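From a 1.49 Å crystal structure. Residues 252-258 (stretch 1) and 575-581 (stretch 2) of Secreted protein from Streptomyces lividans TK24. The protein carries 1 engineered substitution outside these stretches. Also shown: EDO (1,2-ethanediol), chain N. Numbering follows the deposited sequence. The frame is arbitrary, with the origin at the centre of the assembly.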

# COMPACT_ATOMS: atom_id res chain seq x y z
N THR A 252 -6.21 -5.14 -7.05
CA THR A 252 -7.51 -4.64 -6.60
C THR A 252 -8.64 -5.38 -7.30
O THR A 252 -8.54 -5.71 -8.47
CB THR A 252 -7.57 -3.09 -6.79
OG1 THR A 252 -8.64 -2.56 -6.02
CG2 THR A 252 -7.67 -2.67 -8.20
N THR A 253 -9.69 -5.67 -6.56
CA THR A 253 -10.82 -6.45 -7.12
C THR A 253 -11.72 -5.62 -7.99
O THR A 253 -12.08 -4.49 -7.63
CB THR A 253 -11.64 -6.96 -5.95
OG1 THR A 253 -10.79 -7.75 -5.10
CG2 THR A 253 -12.83 -7.77 -6.43
N LEU A 254 -12.06 -6.17 -9.14
CA LEU A 254 -12.98 -5.53 -10.08
C LEU A 254 -14.43 -5.99 -9.83
O LEU A 254 -14.70 -6.86 -9.01
CB LEU A 254 -12.54 -5.84 -11.51
CG LEU A 254 -11.15 -5.34 -11.90
CD1 LEU A 254 -10.83 -5.79 -13.33
CD2 LEU A 254 -11.04 -3.83 -11.81
N GLY A 255 -15.36 -5.39 -10.55
CA GLY A 255 -16.77 -5.73 -10.34
C GLY A 255 -17.11 -7.16 -10.70
O GLY A 255 -18.05 -7.71 -10.11
N ASP A 256 -16.36 -7.77 -11.61
CA ASP A 256 -16.56 -9.17 -11.96
C ASP A 256 -15.84 -10.16 -11.02
O ASP A 256 -15.88 -11.37 -11.25
CB ASP A 256 -16.18 -9.44 -13.42
CG ASP A 256 -14.75 -9.12 -13.74
OD1 ASP A 256 -13.95 -8.85 -12.84
OD2 ASP A 256 -14.38 -9.11 -14.95
N GLY A 257 -15.18 -9.67 -9.97
CA GLY A 257 -14.49 -10.49 -9.02
C GLY A 257 -13.08 -10.89 -9.48
O GLY A 257 -12.36 -11.57 -8.75
N LYS A 258 -12.66 -10.46 -10.67
CA LYS A 258 -11.30 -10.69 -11.11
C LYS A 258 -10.41 -9.64 -10.46
O LYS A 258 -10.90 -8.62 -9.97
CB LYS A 258 -11.23 -10.66 -12.62
CG LYS A 258 -12.08 -11.77 -13.25
CD LYS A 258 -11.89 -11.75 -14.74
CE LYS A 258 -12.85 -12.75 -15.37
NZ LYS A 258 -12.70 -12.69 -16.85
N GLY A 575 -25.38 -5.53 -4.48
CA GLY A 575 -24.40 -4.93 -5.37
C GLY A 575 -23.00 -5.48 -5.11
O GLY A 575 -22.43 -5.20 -4.07
N LYS A 576 -22.48 -6.29 -6.02
CA LYS A 576 -21.14 -6.84 -5.94
C LYS A 576 -20.04 -5.79 -6.02
O LYS A 576 -18.92 -6.06 -5.61
CB LYS A 576 -21.01 -7.87 -7.08
CG LYS A 576 -19.77 -8.74 -7.07
CD LYS A 576 -19.87 -9.84 -8.16
CE LYS A 576 -18.55 -10.52 -8.42
NZ LYS A 576 -18.14 -11.37 -7.29
N ASN A 577 -20.35 -4.62 -6.53
CA ASN A 577 -19.36 -3.55 -6.51
C ASN A 577 -19.22 -2.93 -5.14
O ASN A 577 -18.24 -2.25 -4.90
CB ASN A 577 -19.69 -2.46 -7.51
CG ASN A 577 -19.67 -2.91 -8.95
OD1 ASN A 577 -19.02 -3.89 -9.28
ND2 ASN A 577 -20.41 -2.23 -9.81
N LEU A 578 -20.22 -3.06 -4.28
CA LEU A 578 -20.20 -2.59 -2.93
C LEU A 578 -19.74 -3.69 -1.98
O LEU A 578 -18.79 -3.53 -1.22
CB LEU A 578 -21.61 -2.10 -2.54
CG LEU A 578 -21.81 -1.69 -1.08
CD1 LEU A 578 -20.89 -0.52 -0.69
CD2 LEU A 578 -23.28 -1.43 -0.80
N VAL A 579 -20.49 -4.79 -1.96
CA VAL A 579 -20.22 -5.93 -1.11
C VAL A 579 -19.48 -6.94 -1.97
O VAL A 579 -20.08 -7.82 -2.56
CB VAL A 579 -21.49 -6.54 -0.51
CG1 VAL A 579 -21.10 -7.54 0.53
CG2 VAL A 579 -22.40 -5.46 0.08
N GLN A 580 -18.17 -6.75 -2.11
CA GLN A 580 -17.34 -7.69 -2.88
C GLN A 580 -17.49 -9.08 -2.24
O GLN A 580 -17.56 -9.20 -1.01
CB GLN A 580 -15.88 -7.19 -2.85
CG GLN A 580 -15.72 -5.83 -3.53
CD GLN A 580 -14.40 -5.12 -3.20
OE1 GLN A 580 -13.97 -5.07 -2.05
NE2 GLN A 580 -13.75 -4.59 -4.22
N SER A 581 -17.48 -10.12 -3.07
CA SER A 581 -17.52 -11.46 -2.52
C SER A 581 -16.26 -11.73 -1.69
O SER A 581 -15.16 -11.25 -1.99
CB SER A 581 -17.59 -12.43 -3.64
OG SER A 581 -18.76 -12.22 -4.39
C1 EDO N . -15.61 -3.52 -13.87
O1 EDO N . -15.15 -3.34 -12.51
C2 EDO N . -15.09 -4.81 -14.51
O2 EDO N . -15.44 -5.94 -13.74
O HOH W 1 -11.21 -3.14 -5.40
O HOH W 2 -16.39 -7.09 -6.65
O HOH W 3 -20.39 -6.19 -10.16

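The two stretches belong to one chain but lie more than 300 residues apart in sequence. Stretch 1 leaves a strand at Thr-253 and enters a type I beta turn from Leu-254 to Gly-257. Gly-257 N donates to Leu-254 O (3.0 Å) to close the turn, and Leu-254 N donates to Lys-258 O (2.8 Å). Asp-256 adopts chi1 p, which places OD1 3.0 Å from Lys-258 N as a hydrogen-bond acceptor. This side chain serves its own loop, and its CA-to-CB bond points away from stretch 2.

No direct hydrogen bond joins the stretches. They meet through van der Waals contacts and three waters. The backbones come near each other at Gly-255 and Asn-577, with CA to CA 5.1 Å. Asn-577 has chi1 m, and its OD1 lies 3.1 Å from Gly-255 CA. An ideal CB on Gly-255 would sit 2.5 Å from that OD1, a clash, so the close approach relies on glycine. Water 3 donates to both Gly-255 O and Asn-577 OD1, at 2.8 Å each.

Lys-576 is extended through chi3 (t, t, t), then turns at chi4 (p). Its CE packs 3.3 Å from Gly-255 O and 3.8 Å from Gly-257 N, so the chain lies along the turn. Its NZ makes a weak hydrogen bond to Ser-581 OG (3.1 Å), within its own stretch. Gly-257 has a positive phi, 84°, where a CB would jam against the preceding carbonyl O. Water 2 donates to Leu-254 O and Lys-576 O, both at 2.9 Å.

The CA-to-CB bond of Gln-580 points toward stretch 1, and the side chain has chi1 m and chi2 t. Its NE2 lies 3.6 Å from Thr-253 CB and donates to water 1 (3.2 Å). That water donates in turn to Thr-252 OG1 and Thr-253 O, both at 2.7 Å.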